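Local structure of glucokinase (3VGL) at residues Gly137-Gly141 against Asn142-Arg146. The protein probably catalyses the ATP-dependent phosphorylation of D-glucose to D-glucose 6-phosphate, as a zinc-containing glucokinase of the ROK family. Residues are numbered along the deposited sequence; the frame is centred on the assembly and turned at random.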
ATOM      1  N   GLY A 137      -0.815  22.532 -12.175  1.00 13.17           N
ATOM      2  CA  GLY A 137      -0.277  23.828 -12.579  1.00 13.83           C
ATOM      3  C   GLY A 137       0.103  24.596 -11.331  1.00 14.27           C
ATOM      4  O   GLY A 137      -0.601  24.550 -10.320  1.00 15.23           O
ATOM      5  N   ILE A 138       1.223  25.298 -11.402  1.00 14.95           N
ATOM      6  CA  ILE A 138       1.814  25.967 -10.238  1.00 15.80           C
ATOM      7  C   ILE A 138       1.921  27.464 -10.506  1.00 16.74           C
ATOM      8  O   ILE A 138       2.578  27.894 -11.456  1.00 17.88           O
ATOM      9  CB  ILE A 138       3.240  25.438  -9.975  1.00 15.26           C
ATOM     10  CG1 ILE A 138       3.236  23.952  -9.636  1.00 15.94           C
ATOM     11  CG2 ILE A 138       3.922  26.216  -8.811  1.00 16.71           C
ATOM     12  CD1 ILE A 138       4.581  23.335  -9.823  1.00 16.79           C
ATOM     13  N   ILE A 139       1.271  28.257  -9.664  1.00 17.67           N
ATOM     14  CA  ILE A 139       1.509  29.708  -9.626  1.00 18.76           C
ATOM     15  C   ILE A 139       2.183  29.994  -8.278  1.00 19.45           C
ATOM     16  O   ILE A 139       1.598  29.744  -7.214  1.00 19.24           O
ATOM     17  CB  ILE A 139       0.214  30.524  -9.710  1.00 19.32           C
ATOM     18  CG1 ILE A 139      -0.611  30.189 -10.960  1.00 19.55           C
ATOM     19  CG2 ILE A 139       0.538  32.039  -9.620  1.00 21.25           C
ATOM     20  CD1 ILE A 139       0.042  30.507 -12.282  1.00 22.30           C
ATOM     21  N   ILE A 140       3.419  30.478  -8.337  1.00 20.41           N
ATOM     22  CA  ILE A 140       4.153  30.888  -7.142  1.00 21.01           C
ATOM     23  C   ILE A 140       4.690  32.284  -7.386  1.00 22.51           C
ATOM     24  O   ILE A 140       5.303  32.547  -8.428  1.00 22.57           O
ATOM     25  CB  ILE A 140       5.293  29.908  -6.792  1.00 21.09           C
ATOM     26  CG1 ILE A 140       4.713  28.602  -6.223  1.00 19.44           C
ATOM     27  CG2 ILE A 140       6.257  30.537  -5.774  1.00 22.63           C
ATOM     28  CD1 ILE A 140       5.726  27.492  -6.055  1.00 21.13           C
ATOM     29  N   GLY A 141       4.457  33.176  -6.427  1.00 23.84           N
ATOM     30  CA  GLY A 141       4.870  34.579  -6.585  1.00 25.63           C
ATOM     31  C   GLY A 141       4.330  35.191  -7.865  1.00 26.21           C
ATOM     32  O   GLY A 141       5.070  35.867  -8.610  1.00 28.01           O
ATOM     33  N   ASN A 142       3.043  34.950  -8.129  1.00 25.61           N
ATOM     34  CA  ASN A 142       2.314  35.543  -9.260  1.00 25.49           C
ATOM     35  C   ASN A 142       2.810  35.125 -10.654  1.00 25.71           C
ATOM     36  O   ASN A 142       2.520  35.799 -11.661  1.00 26.51           O
ATOM     37  CB  ASN A 142       2.269  37.083  -9.113  1.00 26.95           C
ATOM     38  CG  ASN A 142       1.749  37.506  -7.768  1.00 27.32           C
ATOM     39  OD1 ASN A 142       2.521  37.792  -6.861  1.00 31.38           O
ATOM     40  ND2 ASN A 142       0.435  37.504  -7.613  1.00 29.25           N
ATOM     41  N   LYS A 143       3.528  34.003 -10.716  1.00 24.62           N
ATOM     42  CA  LYS A 143       4.128  33.523 -11.959  1.00 24.46           C
ATOM     43  C   LYS A 143       3.902  32.033 -12.131  1.00 22.53           C
ATOM     44  O   LYS A 143       4.021  31.273 -11.174  1.00 22.21           O
ATOM     45  CB  LYS A 143       5.632  33.753 -11.952  1.00 25.10           C
ATOM     46  CG  LYS A 143       6.061  35.222 -12.044  1.00 29.47           C
ATOM     47  CD  LYS A 143       7.351  35.338 -12.825  1.00 35.78           C
ATOM     48  CE  LYS A 143       8.563  35.335 -11.934  1.00 38.82           C
ATOM     49  NZ  LYS A 143       9.672  36.114 -12.562  1.00 42.40           N
ATOM     50  N   LEU A 144       3.606  31.628 -13.362  1.00 22.33           N
ATOM     51  CA  LEU A 144       3.545  30.203 -13.708  1.00 21.36           C
ATOM     52  C   LEU A 144       4.939  29.584 -13.614  1.00 21.53           C
ATOM     53  O   LEU A 144       5.920  30.148 -14.124  1.00 23.09           O
ATOM     54  CB  LEU A 144       2.961  30.057 -15.122  1.00 21.27           C
ATOM     55  CG  LEU A 144       2.696  28.646 -15.647  1.00 21.64           C
ATOM     56  CD1 LEU A 144       1.656  27.891 -14.804  1.00 21.28           C
ATOM     57  CD2 LEU A 144       2.261  28.727 -17.123  1.00 20.38           C
ATOM     58  N   ARG A 145       5.040  28.433 -12.935  1.00 19.98           N
ATOM     59  CA  ARG A 145       6.325  27.775 -12.757  1.00 20.04           C
ATOM     60  C   ARG A 145       6.381  26.436 -13.480  1.00 19.61           C
ATOM     61  O   ARG A 145       5.702  25.479 -13.103  1.00 19.65           O
ATOM     62  CB  ARG A 145       6.635  27.562 -11.273  1.00 19.64           C
ATOM     63  CG  ARG A 145       6.508  28.812 -10.410  1.00 20.30           C
ATOM     64  CD  ARG A 145       7.543  29.872 -10.777  1.00 22.56           C
ATOM     65  NE  ARG A 145       7.333  31.074  -9.981  1.00 22.16           N
ATOM     66  CZ  ARG A 145       8.212  32.070  -9.883  1.00 25.64           C
ATOM     67  NH1 ARG A 145       9.382  32.003 -10.502  1.00 26.39           N
ATOM     68  NH2 ARG A 145       7.924  33.129  -9.140  1.00 27.59           N
ATOM     69  N   ARG A 146       7.227  26.378 -14.500  1.00 20.01           N
ATOM     70  CA  ARG A 146       7.347  25.202 -15.356  1.00 19.24           C
ATOM     71  C   ARG A 146       8.556  24.331 -15.005  1.00 18.71           C
ATOM     72  O   ARG A 146       8.703  23.231 -15.534  1.00 18.48           O
ATOM     73  CB  ARG A 146       7.397  25.635 -16.841  1.00 19.41           C
ATOM     74  CG  ARG A 146       6.192  26.457 -17.293  1.00 21.10           C
ATOM     75  CD  ARG A 146       6.499  27.046 -18.648  1.00 22.18           C
ATOM     76  NE  ARG A 146       5.541  28.059 -19.092  1.00 21.82           N
ATOM     77  CZ  ARG A 146       5.581  29.347 -18.758  1.00 24.28           C
ATOM     78  NH1 ARG A 146       6.521  29.812 -17.929  1.00 23.41           N
ATOM     79  NH2 ARG A 146       4.672  30.174 -19.260  1.00 25.00           N
TER
HETATM   80  O   HOH W   1       3.030  24.704 -13.531  1.00 11.66           O
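A tight beta hairpin, in which I138-I140 meets K143-R145 round a type I' turn from I140 to K143, forms an outer edge, within the chain, of one of the two mixed sheets of the actin-like ATPase fold. Both central turn residues, G141 and N142, have positive phi, the backbone signature of this turn; the side-chain ND2 of N142 is hydrogen-bonded to D123 OD2 and Y114 OH. I140 O shows how one oxygen can organise such a turn. R145 reaches back to it side-on, NE at 2.9 Å and NH2 at 2.8 Å from I140 O, which lies almost in the guanidinium plane. A bend at chi2 (-65°) turns the arginine chain back along the hairpin toward the turn. The turn bond from K143 N to I140 O is longer, 3.2 Å, and comes from well above the carbonyl plane, bringing the donors on this oxygen to three. Were R145 an alanine, I140 O would probably keep the turn bond alone from this hairpin, and the flank of I140 would lose its cover. Nearer the backbone, R145 CG packs against I140 CB and I138 CG2, while I140 of a second subunit also packs on the arginine. On the other face, I139 and L144 form a non-hydrogen-bonded pair, their CD1 methyls 4.0 Å apart and both side chains resting on W111 of helix 105-116. Farther from the turn, R145 N donates to I138 O at 2.9 Å, and a water bridges the strands, accepting from I138 N and donating to R145 O at 2.8 Å.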